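Local coordinates for Tautomerase_3 domain-containing protein (Corynebacterium halotolerans YIM 70093 = DSM 44683, PDB 7M58) that belongs to the cis-3-chloroacrylic acid dehalogenase (cis-CaaD) family of the tautomerase superfamily and probably acts as a hydrolase with an amino-terminal proline at its catalytic centre, at the interface of chains A and B. Residues are numbered along the deposited sequence; one frame, centred on the assembly and turned at random. Chains: chain A/B, Tautomerase_3 domain-containing protein.

Contact 1: the interface of chains A and B. Residues chain A 111-113; chain B 82, 86, 100-104.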
loop_
_atom_site.group_PDB
_atom_site.type_symbol
_atom_site.label_atom_id
_atom_site.label_comp_id
_atom_site.label_asym_id
_atom_site.label_seq_id
_atom_site.Cartn_x
_atom_site.Cartn_y
_atom_site.Cartn_z
ATOM N N ASN A 111 -12.955 -0.515 -9.075
ATOM C CA ASN A 111 -12.422 -0.922 -7.783
ATOM C C ASN A 111 -12.165 0.265 -6.867
ATOM O O ASN A 111 -11.380 0.160 -5.924
ATOM C CB ASN A 111 -11.142 -1.746 -7.969
ATOM C CG ASN A 111 -11.390 -3.088 -8.659
ATOM O OD1 ASN A 111 -12.350 -3.260 -9.405
ATOM N ND2 ASN A 111 -10.505 -4.036 -8.420
ATOM N N MET A 112 -12.795 1.401 -7.131
ATOM C CA MET A 112 -12.615 2.580 -6.303
ATOM C C MET A 112 -13.958 3.245 -6.066
ATOM O O MET A 112 -14.762 3.357 -6.998
ATOM C CB MET A 112 -11.682 3.597 -6.950
ATOM C CG MET A 112 -10.322 3.065 -7.228
ATOM S SD MET A 112 -9.114 4.354 -7.576
ATOM C CE MET A 112 -9.791 5.180 -8.931
ATOM N N THR A 113 -14.214 3.646 -4.825
ATOM C CA THR A 113 -15.249 4.626 -4.523
ATOM C C THR A 113 -14.552 5.893 -4.052
ATOM O O THR A 113 -13.576 5.838 -3.303
ATOM C CB THR A 113 -16.265 4.168 -3.455
ATOM O OG1 THR A 113 -15.614 3.979 -2.188
ATOM C CG2 THR A 113 -16.974 2.905 -3.868
ATOM N N LEU B 82 -17.503 -3.059 -2.315
ATOM C CA LEU B 82 -17.089 -1.660 -2.317
ATOM C C LEU B 82 -18.212 -0.756 -1.832
ATOM O O LEU B 82 -18.003 0.110 -0.974
ATOM C CB LEU B 82 -16.648 -1.282 -3.728
ATOM C CG LEU B 82 -15.212 -1.712 -3.999
ATOM C CD1 LEU B 82 -15.046 -2.061 -5.446
ATOM C CD2 LEU B 82 -14.319 -0.572 -3.633
ATOM N N THR B 86 -18.206 1.260 1.865
ATOM C CA THR B 86 -18.397 2.709 1.836
ATOM C C THR B 86 -19.644 3.139 2.600
ATOM O O THR B 86 -19.621 4.155 3.295
ATOM C CB THR B 86 -18.474 3.204 0.388
ATOM O OG1 THR B 86 -17.365 2.712 -0.386
ATOM C CG2 THR B 86 -18.512 4.728 0.321
ATOM N N VAL B 100 -15.886 8.265 2.998
ATOM C CA VAL B 100 -15.266 6.961 3.154
ATOM C C VAL B 100 -14.891 6.514 1.748
ATOM O O VAL B 100 -15.744 6.037 0.993
ATOM C CB VAL B 100 -16.204 5.961 3.843
ATOM C CG1 VAL B 100 -15.539 4.604 3.975
ATOM C CG2 VAL B 100 -16.628 6.487 5.217
ATOM N N TRP B 101 -13.623 6.667 1.382
ATOM C CA TRP B 101 -13.140 6.278 0.059
ATOM C C TRP B 101 -12.502 4.901 0.170
ATOM O O TRP B 101 -11.710 4.662 1.091
ATOM C CB TRP B 101 -12.116 7.265 -0.470
ATOM C CG TRP B 101 -12.639 8.621 -0.739
ATOM C CD1 TRP B 101 -13.791 9.167 -0.270
ATOM C CD2 TRP B 101 -11.985 9.647 -1.499
ATOM N NE1 TRP B 101 -13.913 10.469 -0.706
ATOM C CE2 TRP B 101 -12.819 10.788 -1.464
ATOM C CE3 TRP B 101 -10.775 9.709 -2.215
ATOM C CZ2 TRP B 101 -12.484 11.978 -2.113
ATOM C CZ3 TRP B 101 -10.443 10.890 -2.864
ATOM C CH2 TRP B 101 -11.295 12.008 -2.809
ATOM N N VAL B 102 -12.856 3.995 -0.750
ATOM C CA VAL B 102 -12.429 2.597 -0.691
ATOM C C VAL B 102 -11.749 2.198 -1.992
ATOM O O VAL B 102 -12.308 2.398 -3.076
ATOM C CB VAL B 102 -13.609 1.647 -0.419
ATOM C CG1 VAL B 102 -13.085 0.264 -0.076
ATOM C CG2 VAL B 102 -14.504 2.185 0.692
ATOM N N TYR B 103 -10.554 1.613 -1.877
ATOM C CA TYR B 103 -9.803 1.031 -2.980
ATOM C C TYR B 103 -9.570 -0.442 -2.675
ATOM O O TYR B 103 -9.164 -0.786 -1.558
ATOM C CB TYR B 103 -8.428 1.690 -3.142
ATOM C CG TYR B 103 -8.401 3.093 -3.695
ATOM C CD1 TYR B 103 -9.543 3.876 -3.742
ATOM C CD2 TYR B 103 -7.219 3.627 -4.190
ATOM C CE1 TYR B 103 -9.503 5.162 -4.244
ATOM C CE2 TYR B 103 -7.171 4.905 -4.706
ATOM C CZ TYR B 103 -8.315 5.672 -4.724
ATOM O OH TYR B 103 -8.276 6.945 -5.231
ATOM N N VAL B 104 -9.784 -1.318 -3.659
ATOM C CA VAL B 104 -9.474 -2.739 -3.505
ATOM C C VAL B 104 -8.415 -3.100 -4.533
ATOM O O VAL B 104 -8.608 -2.890 -5.740
ATOM C CB VAL B 104 -10.713 -3.653 -3.591
ATOM C CG1 VAL B 104 -11.856 -3.051 -2.815
ATOM C CG2 VAL B 104 -11.131 -3.975 -5.001
#
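The hydroxyl OG1 of A:Thr113 is gripped by two groups of chain B: it lies 2.8 Å from the hydroxyl OG1 of B:Thr86, in a hydrogen bond of undecided direction, and accepts a bent hydrogen bond from the amide N of B:Val102. In this cis-CaaD family trimer, the short strand 112-114 of chain A runs antiparallel to strand 100-107 of chain B and extends its sheet across the subunit boundary. A chi1 of 64° places the threonine oxygen between its own backbone N and carbonyl carbon, turned toward helix 75-92 of the partner. B:Thr86 OG1 in turn donates to the carbonyl O of B:Leu82 at 2.7 Å, a bond within helix 75-92 that orients the hydroxyl facing A:Thr113. A:Thr113 N donates to B:Val102 O at 2.9 Å, and B:Val102 N is shared between A:Thr113 OG1 and A:Thr113 O. Further along, B:Val104 N donates to A:Asn111 O at 3.1 Å. The side chains of A:Asn111 and B:Val104 meet at about a right angle, CB against CG2 at 3.7 Å, while B:Leu82 brings CD1 to A:Asn111 CA. On the sheet's other side, A:Met112 lays its thioether SD over one face of the B:Tyr103 ring, displaced toward the rim.

Contact 2: the interface of chains A and B. Residues chain A 1, 37-38, 40, 113-115; chain B 53, 101, 103.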
loop_
_atom_site.group_PDB
_atom_site.type_symbol
_atom_site.label_atom_id
_atom_site.label_comp_id
_atom_site.label_asym_id
_atom_site.label_seq_id
_atom_site.Cartn_x
_atom_site.Cartn_y
_atom_site.Cartn_z
ATOM N N PRO A 1 -7.319 8.863 -7.570
ATOM C CA PRO A 1 -5.881 8.835 -7.273
ATOM C C PRO A 1 -5.536 9.224 -5.850
ATOM O O PRO A 1 -5.922 10.307 -5.415
ATOM C CB PRO A 1 -5.300 9.877 -8.231
ATOM C CG PRO A 1 -6.423 10.843 -8.435
ATOM C CD PRO A 1 -7.677 10.003 -8.435
ATOM N N TYR A 37 -10.486 17.359 -7.827
ATOM C CA TYR A 37 -11.257 16.926 -6.668
ATOM C C TYR A 37 -11.148 15.420 -6.439
ATOM O O TYR A 37 -11.579 14.937 -5.386
ATOM C CB TYR A 37 -12.748 17.334 -6.791
ATOM C CG TYR A 37 -13.497 16.844 -8.024
ATOM C CD1 TYR A 37 -13.768 15.487 -8.195
ATOM C CD2 TYR A 37 -13.963 17.732 -9.006
ATOM C CE1 TYR A 37 -14.443 15.011 -9.309
ATOM C CE2 TYR A 37 -14.648 17.259 -10.132
ATOM C CZ TYR A 37 -14.881 15.891 -10.270
ATOM O OH TYR A 37 -15.532 15.360 -11.357
ATOM N N LEU A 38 -10.561 14.675 -7.378
ATOM C CA LEU A 38 -10.371 13.247 -7.184
ATOM C C LEU A 38 -9.098 12.920 -6.417
ATOM O O LEU A 38 -8.928 11.774 -5.988
ATOM C CB LEU A 38 -10.335 12.528 -8.535
ATOM C CG LEU A 38 -11.647 12.391 -9.323
ATOM C CD1 LEU A 38 -11.497 11.366 -10.448
ATOM C CD2 LEU A 38 -12.807 12.046 -8.429
ATOM N N GLN A 40 -6.262 12.605 -3.670
ATOM C CA GLN A 40 -5.980 12.515 -2.254
ATOM C C GLN A 40 -4.474 12.365 -2.066
ATOM O O GLN A 40 -3.830 11.616 -2.802
ATOM C CB GLN A 40 -6.739 11.323 -1.650
ATOM C CG GLN A 40 -6.347 10.953 -0.243
ATOM C CD GLN A 40 -7.119 9.744 0.251
ATOM O OE1 GLN A 40 -8.155 9.874 0.911
ATOM N NE2 GLN A 40 -6.618 8.557 -0.062
ATOM N N THR A 113 -14.214 3.646 -4.825
ATOM C CA THR A 113 -15.249 4.626 -4.523
ATOM C C THR A 113 -14.552 5.893 -4.052
ATOM O O THR A 113 -13.576 5.838 -3.303
ATOM C CB THR A 113 -16.265 4.168 -3.455
ATOM O OG1 THR A 113 -15.614 3.979 -2.188
ATOM C CG2 THR A 113 -16.974 2.905 -3.868
ATOM N N GLU A 114 -15.048 7.022 -4.530
ATOM C CA GLU A 114 -14.693 8.345 -4.050
ATOM C C GLU A 114 -15.967 9.171 -4.137
ATOM O O GLU A 114 -16.730 9.038 -5.101
ATOM C CB GLU A 114 -13.578 8.978 -4.895
ATOM C CG GLU A 114 -12.229 8.286 -4.809
ATOM C CD GLU A 114 -11.138 9.055 -5.563
ATOM O OE1 GLU A 114 -11.394 10.231 -5.939
ATOM O OE2 GLU A 114 -10.018 8.505 -5.766
ATOM N N TYR A 115 -16.212 9.995 -3.115
ATOM C CA TYR A 115 -17.465 10.746 -2.996
ATOM C C TYR A 115 -18.685 9.827 -3.021
ATOM O O TYR A 115 -19.737 10.185 -3.547
ATOM C CB TYR A 115 -17.562 11.823 -4.080
ATOM C CG TYR A 115 -16.391 12.754 -3.991
ATOM C CD1 TYR A 115 -16.294 13.680 -2.950
ATOM C CD2 TYR A 115 -15.367 12.701 -4.914
ATOM C CE1 TYR A 115 -15.217 14.530 -2.841
ATOM C CE2 TYR A 115 -14.287 13.555 -4.821
ATOM C CZ TYR A 115 -14.220 14.464 -3.780
ATOM O OH TYR A 115 -13.151 15.304 -3.678
ATOM N N LEU B 53 -7.029 16.696 0.246
ATOM C CA LEU B 53 -8.018 16.391 -0.778
ATOM C C LEU B 53 -8.109 17.562 -1.746
ATOM O O LEU B 53 -8.298 18.700 -1.317
ATOM C CB LEU B 53 -9.393 16.121 -0.148
ATOM C CG LEU B 53 -9.488 14.801 0.595
ATOM C CD1 LEU B 53 -10.753 14.751 1.447
ATOM C CD2 LEU B 53 -9.383 13.621 -0.371
ATOM N N TRP B 101 -13.623 6.667 1.382
ATOM C CA TRP B 101 -13.140 6.278 0.059
ATOM C C TRP B 101 -12.502 4.901 0.170
ATOM O O TRP B 101 -11.710 4.662 1.091
ATOM C CB TRP B 101 -12.116 7.265 -0.470
ATOM C CG TRP B 101 -12.639 8.621 -0.739
ATOM C CD1 TRP B 101 -13.791 9.167 -0.270
ATOM C CD2 TRP B 101 -11.985 9.647 -1.499
ATOM N NE1 TRP B 101 -13.913 10.469 -0.706
ATOM C CE2 TRP B 101 -12.819 10.788 -1.464
ATOM C CE3 TRP B 101 -10.775 9.709 -2.215
ATOM C CZ2 TRP B 101 -12.484 11.978 -2.113
ATOM C CZ3 TRP B 101 -10.443 10.890 -2.864
ATOM C CH2 TRP B 101 -11.295 12.008 -2.809
ATOM N N TYR B 103 -10.554 1.613 -1.877
ATOM C CA TYR B 103 -9.803 1.031 -2.980
ATOM C C TYR B 103 -9.570 -0.442 -2.675
ATOM O O TYR B 103 -9.164 -0.786 -1.558
ATOM C CB TYR B 103 -8.428 1.690 -3.142
ATOM C CG TYR B 103 -8.401 3.093 -3.695
ATOM C CD1 TYR B 103 -9.543 3.876 -3.742
ATOM C CD2 TYR B 103 -7.219 3.627 -4.190
ATOM C CE1 TYR B 103 -9.503 5.162 -4.244
ATOM C CE2 TYR B 103 -7.171 4.905 -4.706
ATOM C CZ TYR B 103 -8.315 5.672 -4.724
ATOM O OH TYR B 103 -8.276 6.945 -5.231
#
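The active site typical of the cis-CaaD family is built here across the subunit boundary, with the amino-terminal A:Pro1, the superfamily's catalytic proline, and A:Glu114 from one chain and B:Tyr103 from the other; their individual roles in this protein are inferred from the family. The ring nitrogen N of A:Pro1 is 3.2 Å from the phenol OH of B:Tyr103, a separation compatible with a hydrogen bond. The carboxylate of A:Glu114 meets the edge of the tyrosine ring, the two planes only 8° apart; the modelled OH to OE2 separation is too short to be reliable, leaving the details of this pairing doubtful. A:Glu114 also lies with its extended side chain across one face of the B:Trp101 indole. Its CG sits 3.7 Å from the centroid of the six-membered ring and its CA 3.8 Å from that of the five-membered ring, both CH-pi contacts. With chi1 at -66°, CG stands beside the backbone N and the chain can follow the indole, its carboxylate nearly parallel to it. A:Tyr115 packs alongside, the ring planes 62° apart: the indole's CZ2 edge points at the phenol face, 3.5 Å from CZ. Methyl CD2 of B:Leu53 touches CB of A:Gln40 at 3.7 Å, where strands 51-53 and 40-46 form an antiparallel bridge. The site lies between strand 112-114, the 3-10 helix 36-38 and the start of strand 40-46 in chain A, facing strand 100-107 of chain B.

Contact 3: the interface of chains A and B. Residues chain A 1-2, 40, 42, 68, 112; chain B 64, 66, 103.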
loop_
_atom_site.group_PDB
_atom_site.type_symbol
_atom_site.label_atom_id
_atom_site.label_comp_id
_atom_site.label_asym_id
_atom_site.label_seq_id
_atom_site.Cartn_x
_atom_site.Cartn_y
_atom_site.Cartn_z
ATOM N N PRO A 1 -7.319 8.863 -7.570
ATOM C CA PRO A 1 -5.881 8.835 -7.273
ATOM C C PRO A 1 -5.536 9.224 -5.850
ATOM O O PRO A 1 -5.922 10.307 -5.415
ATOM C CB PRO A 1 -5.300 9.877 -8.231
ATOM C CG PRO A 1 -6.423 10.843 -8.435
ATOM C CD PRO A 1 -7.677 10.003 -8.435
ATOM N N SER A 2 -4.821 8.357 -5.139
ATOM C CA SER A 2 -4.319 8.663 -3.804
ATOM C C SER A 2 -2.810 8.501 -3.822
ATOM O O SER A 2 -2.301 7.418 -4.122
ATOM C CB SER A 2 -4.938 7.778 -2.725
ATOM O OG SER A 2 -4.544 6.443 -2.901
ATOM N N GLN A 40 -6.262 12.605 -3.670
ATOM C CA GLN A 40 -5.980 12.515 -2.254
ATOM C C GLN A 40 -4.474 12.365 -2.066
ATOM O O GLN A 40 -3.830 11.616 -2.802
ATOM C CB GLN A 40 -6.739 11.323 -1.650
ATOM C CG GLN A 40 -6.347 10.953 -0.243
ATOM C CD GLN A 40 -7.119 9.744 0.251
ATOM O OE1 GLN A 40 -8.155 9.874 0.911
ATOM N NE2 GLN A 40 -6.618 8.557 -0.062
ATOM N N ILE A 42 -1.603 11.655 1.046
ATOM C CA ILE A 42 -1.424 11.247 2.430
ATOM C C ILE A 42 0.066 11.225 2.737
ATOM O O ILE A 42 0.867 10.749 1.926
ATOM C CB ILE A 42 -2.072 9.881 2.697
ATOM C CG1 ILE A 42 -3.581 10.024 2.679
ATOM C CG2 ILE A 42 -1.663 9.379 4.033
ATOM C CD1 ILE A 42 -4.286 8.722 2.346
ATOM N N ASP A 68 -1.785 5.318 -6.240
ATOM C CA ASP A 68 -2.793 4.410 -6.780
ATOM C C ASP A 68 -3.608 5.200 -7.805
ATOM O O ASP A 68 -4.264 6.186 -7.460
ATOM C CB ASP A 68 -3.699 3.828 -5.687
ATOM C CG ASP A 68 -2.988 2.799 -4.758
ATOM O OD1 ASP A 68 -2.693 1.662 -5.198
ATOM O OD2 ASP A 68 -2.763 3.109 -3.559
ATOM N N MET A 112 -12.795 1.401 -7.131
ATOM C CA MET A 112 -12.615 2.580 -6.303
ATOM C C MET A 112 -13.958 3.245 -6.066
ATOM O O MET A 112 -14.762 3.357 -6.998
ATOM C CB MET A 112 -11.682 3.597 -6.950
ATOM C CG MET A 112 -10.322 3.065 -7.228
ATOM S SD MET A 112 -9.114 4.354 -7.576
ATOM C CE MET A 112 -9.791 5.180 -8.931
ATOM N N TRP B 64 -9.890 6.693 4.478
ATOM C CA TRP B 64 -9.512 5.983 3.260
ATOM C C TRP B 64 -9.184 4.541 3.610
ATOM O O TRP B 64 -8.328 4.283 4.464
ATOM C CB TRP B 64 -8.319 6.637 2.566
ATOM C CG TRP B 64 -7.877 5.919 1.333
ATOM C CD1 TRP B 64 -8.636 5.610 0.226
ATOM C CD2 TRP B 64 -6.579 5.374 1.090
ATOM N NE1 TRP B 64 -7.875 4.933 -0.699
ATOM C CE2 TRP B 64 -6.610 4.767 -0.189
ATOM C CE3 TRP B 64 -5.385 5.349 1.824
ATOM C CZ2 TRP B 64 -5.492 4.134 -0.742
ATOM C CZ3 TRP B 64 -4.282 4.733 1.270
ATOM C CH2 TRP B 64 -4.340 4.127 -0.003
ATOM N N HIS B 66 -7.872 0.886 2.189
ATOM C CA HIS B 66 -7.172 0.148 1.139
ATOM C C HIS B 66 -7.213 -1.333 1.462
ATOM O O HIS B 66 -6.699 -1.763 2.497
ATOM C CB HIS B 66 -5.721 0.591 0.980
ATOM C CG HIS B 66 -5.030 -0.032 -0.196
ATOM N ND1 HIS B 66 -4.604 -1.345 -0.209
ATOM C CD2 HIS B 66 -4.712 0.477 -1.411
ATOM C CE1 HIS B 66 -4.049 -1.614 -1.379
ATOM N NE2 HIS B 66 -4.097 -0.525 -2.124
ATOM N N TYR B 103 -10.554 1.613 -1.877
ATOM C CA TYR B 103 -9.803 1.031 -2.980
ATOM C C TYR B 103 -9.570 -0.442 -2.675
ATOM O O TYR B 103 -9.164 -0.786 -1.558
ATOM C CB TYR B 103 -8.428 1.690 -3.142
ATOM C CG TYR B 103 -8.401 3.093 -3.695
ATOM C CD1 TYR B 103 -9.543 3.876 -3.742
ATOM C CD2 TYR B 103 -7.219 3.627 -4.190
ATOM C CE1 TYR B 103 -9.503 5.162 -4.244
ATOM C CE2 TYR B 103 -7.171 4.905 -4.706
ATOM C CZ TYR B 103 -8.315 5.672 -4.724
ATOM O OH TYR B 103 -8.276 6.945 -5.231
#
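A:Gln40 and A:Ser2 both bring polar groups to one face of the B:Trp64 indole. The side-chain amide NE2 of A:Gln40 stands over it near the pyrrole part, 3.2 Å from CG, and the amide plane is turned 78° from the ring, so the amide stands edge-on over the indole with NE2 foremost. The extended glutamine, its CG anti to the backbone N (chi1 169°), carries NE2 out to this position. The hydroxyl OG of A:Ser2 approaches the same face toward the benzo rim, 3.3 Å from CZ2, and also lies 3.5 Å from CE2 of B:Tyr103. Apolar packing continues around them: the methyl CD1 of A:Ile42 touches CE3 of B:Trp64 at 3.6 Å, while CB of A:Asp68 rests at the edge of the B:Tyr103 ring, 3.8 Å from CE2. Within chain B, the indole NE1 of B:Trp64 lies over the centre of that phenol ring, on the face opposite the A:Met112 thioether, and CB of B:His66 backs the indole's other face. Among ionisable groups, A:Asp68 OD1 is 4.0 Å from B:His66 NE2, near but not in contact. The contact joins strands 2-8, 40-46 and 63-70 of chain A, together with A:Met112, to strands 63-70 and 100-107 of chain B, close to the amino-terminal proline.

The three contacts form one continuous stretch of the A-B boundary: the C-alpha centres of contact 1 lie about 8 Å from those of contact 2 and of contact 3, and contacts 2 and 3 are about 6 Å apart. B:Tyr103 takes part in all of them, and strand 100-107 of chain B runs through the whole. A:Thr113 and B:Trp101 join contacts 1 and 2, A:Met112 joins contacts 1 and 3, and A:Pro1 with A:Gln40 joins contacts 2 and 3. The strand pairing between subunits thus lies close beside the amino-terminal proline, and the active site takes residues from both chains.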